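Local coordinates for protein CmeC (Campylobacter jejuni, PDB 4MT4) that probably forms the trimeric outer membrane channel through which a multidrug efflux system expels its substrates from the cell, at residues Ala150-Val155 / Lys461-Asn466; Gln391-Ile396 / Arg418-Asn423. All blocks are in the same frame, centred on the assembly; numbering follows the deposited sequence.

Contact 1. Residues Ala150-Val155 / Lys461-Asn466; sequences AARLSV and KEESKN
The guanidinium of Arg-152 and the carboxylate of Glu-463 lie stacked, their planes only 3° apart. Over one face of the guanidinium sits Glu-463 CB, 3.5 Å above the plane and not centred but near its border, while a water occupies the edge in plane and accepts from Arg-152 NE at 2.6 Å. The same water donates to Glu-463 O, which also takes a direct bond from Arg-152 NH1 at 3.1 Å. That bond is bent, with an N-H...O angle of 140°, and the carbonyl oxygen stands out of the guanidinium plane. Because the two charged groups are stacked, no N-H of Arg-152 points at the carboxylate: the ion pair, with Arg-152 NH2 and Glu-463 OE1 3.9 Å apart, is long and rests on charge alone. In the outer membrane factor fold this joins the long helix 129-195 to the last turn of the short C-terminal helix 456-463, at the surface of the subunit. The chain leaves helical geometry at Ser-464, so Arg-152 binds a carbonyl at the helix C-terminus, where its positive charge probably suits the helix dipole. Glu-463 has CG between its backbone N and carbonyl carbon (chi1 70°), which turns the chain back over the arginine at a slant, until Glu-463 CD lies 3.7 Å from Arg-152 CD. Beside the pair, Ser-464 OG is hydrogen-bonded to Tyr-148 OH, and Arg-152 also touches Leu-60 of helix 58-79.

Contact 2. Residues Gln391-Ile396 / Arg418-Asn423; sequences QSYKRI and RQNWLN
With CG anti to the backbone N in both Lys-394 (chi1 -178°) and Trp-421, the two side chains run alongside each other in the same direction. The lysine chain is extended beyond CG, and its methylenes lie along one face of the indole: Lys-394 CB makes a CH-pi contact 3.8 Å from the centroid of the five-membered ring of Trp-421, and Lys-394 CG comes within 3.6 Å of Trp-421 CZ2 on the six-membered ring. Helices 339-405 and 411-445 form an antiparallel coiled-coil-like pair of the alpha-helical barrel of outer membrane factors, and the axes of segments 391-396 and 418-423 come within 8.4 Å and cross at -158°. The nearest pair of CA atoms is Tyr-393 CA and Trp-421 CA, 4.9 Å apart, and Tyr-393 O is 3.8 Å from Trp-421 CB. Tyr-393 meets Asn-420 obliquely, ring and amide planes 64° apart; Tyr-393 CD1 touches Asn-420 CB at 3.6 Å, while the backbone carbonyl oxygen, Asn-420 O, lies over a face of the phenol ring. No hydrogen bond crosses between the segments. Tyr-393 also packs on Ala-209 of a neighbouring subunit, and Trp-421 NE1 makes a weak hydrogen bond to Glu-390.

Overall arrangement
Both contacts lie at the surface, with no buried residue among those that touch, yet they join different elements. Contact 2 pairs two neighbouring long helices of the helical barrel; contact 1 ties the short helix 456-463, the element that follows helix 411-445, back to a different long helix, 129-195. Their centres are 44 Å apart and they do not touch. Contact 1 is polar, a single arginine-glutamate pair with a shared water, and no other chain reaches it. Contact 2 is mostly hydrocarbon against aromatic ring and buries about twice the area, 244 against 122 Å². A second subunit flanks contact 2, where Arg-395 forms a salt bridge with Glu-201 of that chain.

Contact 1. Residues Ala150-Val155 / Lys461-Asn466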
loop_
_atom_site.group_PDB
_atom_site.type_symbol
_atom_site.label_atom_id
_atom_site.label_comp_id
_atom_site.label_asym_id
_atom_site.label_seq_id
_atom_site.Cartn_x
_atom_site.Cartn_y
_atom_site.Cartn_z
ATOM N N ALA B 150 8.451 13.781 10.444
ATOM C CA ALA B 150 7.496 12.711 10.700
ATOM C C ALA B 150 8.158 11.352 10.518
ATOM O O ALA B 150 7.910 10.421 11.284
ATOM C CB ALA B 150 6.293 12.844 9.783
ATOM N N ALA B 151 9.005 11.246 9.502
ATOM C CA ALA B 151 9.718 10.007 9.225
ATOM C C ALA B 151 10.751 9.718 10.309
ATOM O O ALA B 151 10.943 8.570 10.701
ATOM C CB ALA B 151 10.385 10.070 7.862
ATOM N N ARG B 152 11.408 10.771 10.791
ATOM C CA ARG B 152 12.409 10.636 11.842
ATOM C C ARG B 152 11.776 10.108 13.124
ATOM O O ARG B 152 12.272 9.157 13.727
ATOM C CB ARG B 152 13.098 11.976 12.106
ATOM C CG ARG B 152 14.363 11.880 12.943
ATOM C CD ARG B 152 15.008 13.247 13.128
ATOM N NE ARG B 152 16.389 13.148 13.591
ATOM C CZ ARG B 152 16.754 13.135 14.869
ATOM N NH1 ARG B 152 18.037 13.045 15.192
ATOM N NH2 ARG B 152 15.838 13.211 15.825
ATOM N N LEU B 153 10.673 10.731 13.527
ATOM C CA LEU B 153 9.939 10.318 14.717
ATOM C C LEU B 153 9.449 8.877 14.596
ATOM O O LEU B 153 9.521 8.102 15.549
ATOM C CB LEU B 153 8.755 11.254 14.962
ATOM C CG LEU B 153 7.770 10.869 16.066
ATOM C CD1 LEU B 153 8.476 10.723 17.408
ATOM C CD2 LEU B 153 6.641 11.886 16.155
ATOM N N SER B 154 8.958 8.529 13.412
ATOM C CA SER B 154 8.453 7.186 13.142
ATOM C C SER B 154 9.556 6.133 13.240
ATOM O O SER B 154 9.370 5.084 13.852
ATOM C CB SER B 154 7.806 7.134 11.758
ATOM O OG SER B 154 7.476 5.805 11.390
ATOM N N VAL B 155 10.699 6.424 12.628
ATOM C CA VAL B 155 11.840 5.513 12.629
ATOM C C VAL B 155 12.375 5.301 14.042
ATOM O O VAL B 155 12.658 4.169 14.443
ATOM C CB VAL B 155 12.972 6.039 11.717
ATOM C CG1 VAL B 155 14.277 5.319 12.003
ATOM C CG2 VAL B 155 12.583 5.886 10.256
ATOM N N LYS B 461 19.079 20.173 9.764
ATOM C CA LYS B 461 20.514 20.089 9.517
ATOM C C LYS B 461 21.273 19.692 10.782
ATOM O O LYS B 461 22.231 18.918 10.725
ATOM C CB LYS B 461 21.044 21.420 8.979
ATOM C CG LYS B 461 22.541 21.426 8.706
ATOM C CD LYS B 461 22.969 22.652 7.915
ATOM C CE LYS B 461 24.446 22.582 7.559
ATOM N NZ LYS B 461 24.863 23.680 6.643
ATOM N N GLU B 462 20.836 20.216 11.924
ATOM C CA GLU B 462 21.484 19.929 13.200
ATOM C C GLU B 462 21.272 18.480 13.640
ATOM O O GLU B 462 22.179 17.855 14.186
ATOM C CB GLU B 462 20.971 20.885 14.281
ATOM C CG GLU B 462 21.352 20.505 15.707
ATOM C CD GLU B 462 22.851 20.398 15.911
ATOM O OE1 GLU B 462 23.594 21.230 15.346
ATOM O OE2 GLU B 462 23.286 19.474 16.632
ATOM N N GLU B 463 20.080 17.948 13.390
ATOM C CA GLU B 463 19.728 16.611 13.865
ATOM C C GLU B 463 20.084 15.509 12.864
ATOM O O GLU B 463 19.997 14.324 13.184
ATOM C CB GLU B 463 18.234 16.546 14.196
ATOM C CG GLU B 463 17.324 16.618 12.981
ATOM C CD GLU B 463 15.867 16.809 13.355
ATOM O OE1 GLU B 463 15.561 16.857 14.565
ATOM O OE2 GLU B 463 15.027 16.916 12.436
ATOM N N SER B 464 20.488 15.902 11.659
ATOM C CA SER B 464 20.865 14.941 10.624
ATOM C C SER B 464 22.381 14.866 10.473
ATOM O O SER B 464 22.893 14.416 9.449
ATOM C CB SER B 464 20.227 15.310 9.284
ATOM O OG SER B 464 18.822 15.444 9.409
ATOM N N LYS B 465 23.085 15.313 11.506
ATOM C CA LYS B 465 24.545 15.363 11.516
ATOM C C LYS B 465 25.202 14.019 11.210
ATOM O O LYS B 465 26.188 13.958 10.473
ATOM C CB LYS B 465 25.026 15.871 12.877
ATOM C CG LYS B 465 24.157 15.379 14.024
ATOM C CD LYS B 465 24.645 15.860 15.381
ATOM C CE LYS B 465 25.785 15.004 15.901
ATOM N NZ LYS B 465 25.947 15.156 17.374
ATOM N N ASN B 466 24.653 12.947 11.774
ATOM C CA ASN B 466 25.266 11.627 11.668
ATOM C C ASN B 466 24.618 10.730 10.617
ATOM O O ASN B 466 24.964 9.554 10.502
ATOM C CB ASN B 466 25.231 10.923 13.027
ATOM C CG ASN B 466 26.013 11.671 14.090
ATOM O OD1 ASN B 466 25.521 11.891 15.198
ATOM N ND2 ASN B 466 27.238 12.064 13.760
HETATM O O HOH W 1 17.839 12.518 11.492
#

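Contact 2. Residues Gln391-Ile396 / Arg418-Asn423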
loop_
_atom_site.group_PDB
_atom_site.type_symbol
_atom_site.label_atom_id
_atom_site.label_comp_id
_atom_site.label_asym_id
_atom_site.label_seq_id
_atom_site.Cartn_x
_atom_site.Cartn_y
_atom_site.Cartn_z
ATOM N N GLN B 391 3.401 -12.879 41.648
ATOM C CA GLN B 391 3.883 -13.143 42.998
ATOM C C GLN B 391 2.999 -14.150 43.723
ATOM O O GLN B 391 3.489 -14.996 44.468
ATOM C CB GLN B 391 3.970 -11.847 43.804
ATOM C CG GLN B 391 5.195 -11.014 43.477
ATOM C CD GLN B 391 6.482 -11.806 43.606
ATOM O OE1 GLN B 391 6.863 -12.219 44.702
ATOM N NE2 GLN B 391 7.150 -12.036 42.482
ATOM N N SER B 392 1.692 -14.056 43.501
ATOM C CA SER B 392 0.755 -14.976 44.130
ATOM C C SER B 392 0.937 -16.390 43.588
ATOM O O SER B 392 1.022 -17.347 44.356
ATOM C CB SER B 392 -0.684 -14.506 43.920
ATOM O OG SER B 392 -0.896 -13.247 44.532
ATOM N N TYR B 393 1.011 -16.512 42.265
ATOM C CA TYR B 393 1.194 -17.810 41.620
ATOM C C TYR B 393 2.555 -18.417 41.938
ATOM O O TYR B 393 2.730 -19.633 41.874
ATOM C CB TYR B 393 1.023 -17.690 40.102
ATOM C CG TYR B 393 -0.419 -17.704 39.645
ATOM C CD1 TYR B 393 -1.173 -18.871 39.701
ATOM C CD2 TYR B 393 -1.024 -16.556 39.153
ATOM C CE1 TYR B 393 -2.490 -18.891 39.286
ATOM C CE2 TYR B 393 -2.342 -16.566 38.734
ATOM C CZ TYR B 393 -3.070 -17.736 38.803
ATOM O OH TYR B 393 -4.382 -17.751 38.387
ATOM N N LYS B 394 3.520 -17.570 42.281
ATOM C CA LYS B 394 4.843 -18.052 42.657
ATOM C C LYS B 394 4.820 -18.651 44.061
ATOM O O LYS B 394 5.405 -19.707 44.302
ATOM C CB LYS B 394 5.876 -16.927 42.587
ATOM C CG LYS B 394 7.292 -17.377 42.910
ATOM C CD LYS B 394 8.255 -16.205 42.990
ATOM C CE LYS B 394 9.646 -16.674 43.382
ATOM N NZ LYS B 394 10.588 -15.538 43.578
ATOM N N ARG B 395 4.146 -17.970 44.983
ATOM C CA ARG B 395 4.003 -18.469 46.347
ATOM C C ARG B 395 3.207 -19.767 46.355
ATOM O O ARG B 395 3.503 -20.681 47.122
ATOM C CB ARG B 395 3.326 -17.427 47.239
ATOM C CG ARG B 395 3.158 -17.862 48.690
ATOM C CD ARG B 395 4.498 -18.204 49.322
ATOM N NE ARG B 395 4.362 -18.656 50.704
ATOM C CZ ARG B 395 4.974 -19.725 51.205
ATOM N NH1 ARG B 395 5.767 -20.462 50.437
ATOM N NH2 ARG B 395 4.793 -20.061 52.476
ATOM N N ILE B 396 2.193 -19.835 45.498
ATOM C CA ILE B 396 1.406 -21.050 45.322
ATOM C C ILE B 396 2.297 -22.202 44.868
ATOM O O ILE B 396 2.186 -23.322 45.366
ATOM C CB ILE B 396 0.269 -20.844 44.301
ATOM C CG1 ILE B 396 -0.783 -19.881 44.857
ATOM C CG2 ILE B 396 -0.375 -22.174 43.941
ATOM C CD1 ILE B 396 -1.862 -19.511 43.863
ATOM N N ARG B 418 2.992 -25.119 38.636
ATOM C CA ARG B 418 4.235 -24.649 38.041
ATOM C C ARG B 418 3.990 -23.975 36.690
ATOM O O ARG B 418 4.609 -22.960 36.369
ATOM C CB ARG B 418 5.204 -25.822 37.882
ATOM C CG ARG B 418 6.464 -25.528 37.095
ATOM C CD ARG B 418 7.266 -26.807 36.896
ATOM N NE ARG B 418 8.266 -26.680 35.843
ATOM C CZ ARG B 418 9.545 -26.399 36.062
ATOM N NH1 ARG B 418 9.981 -26.215 37.301
ATOM N NH2 ARG B 418 10.388 -26.304 35.043
ATOM N N GLN B 419 3.075 -24.540 35.909
ATOM C CA GLN B 419 2.707 -23.976 34.614
ATOM C C GLN B 419 2.013 -22.630 34.793
ATOM O O GLN B 419 2.185 -21.715 33.987
ATOM C CB GLN B 419 1.796 -24.936 33.846
ATOM C CG GLN B 419 1.371 -24.440 32.472
ATOM C CD GLN B 419 2.489 -24.526 31.451
ATOM O OE1 GLN B 419 3.162 -23.536 31.163
ATOM N NE2 GLN B 419 2.690 -25.714 30.895
ATOM N N ASN B 420 1.230 -22.519 35.861
ATOM C CA ASN B 420 0.510 -21.288 36.170
ATOM C C ASN B 420 1.455 -20.143 36.516
ATOM O O ASN B 420 1.227 -19.001 36.116
ATOM C CB ASN B 420 -0.474 -21.519 37.316
ATOM C CG ASN B 420 -1.657 -22.373 36.906
ATOM O OD1 ASN B 420 -1.973 -22.488 35.722
ATOM N ND2 ASN B 420 -2.321 -22.974 37.886
ATOM N N TRP B 421 2.512 -20.450 37.265
ATOM C CA TRP B 421 3.531 -19.459 37.594
ATOM C C TRP B 421 4.230 -18.982 36.327
ATOM O O TRP B 421 4.455 -17.785 36.143
ATOM C CB TRP B 421 4.553 -20.033 38.577
ATOM C CG TRP B 421 5.672 -19.084 38.908
ATOM C CD1 TRP B 421 5.616 -17.720 38.925
ATOM C CD2 TRP B 421 7.020 -19.430 39.256
ATOM N NE1 TRP B 421 6.840 -17.197 39.266
ATOM C CE2 TRP B 421 7.719 -18.227 39.474
ATOM C CE3 TRP B 421 7.702 -20.642 39.407
ATOM C CZ2 TRP B 421 9.065 -18.199 39.835
ATOM C CZ3 TRP B 421 9.039 -20.613 39.765
ATOM C CH2 TRP B 421 9.705 -19.400 39.975
ATOM N N LEU B 422 4.571 -19.932 35.460
ATOM C CA LEU B 422 5.213 -19.627 34.189
ATOM C C LEU B 422 4.347 -18.697 33.346
ATOM O O LEU B 422 4.835 -17.713 32.793
ATOM C CB LEU B 422 5.504 -20.913 33.414
ATOM C CG LEU B 422 6.165 -20.747 32.045
ATOM C CD1 LEU B 422 7.554 -20.146 32.189
ATOM C CD2 LEU B 422 6.223 -22.076 31.309
ATOM N N ASN B 423 3.058 -19.015 33.263
ATOM C CA ASN B 423 2.105 -18.189 32.532
ATOM C C ASN B 423 2.028 -16.781 33.108
ATOM O O ASN B 423 1.995 -15.797 32.371
ATOM C CB ASN B 423 0.719 -18.839 32.542
ATOM C CG ASN B 423 0.683 -20.151 31.779
ATOM O OD1 ASN B 423 1.710 -20.626 31.294
ATOM N ND2 ASN B 423 -0.500 -20.745 31.675
#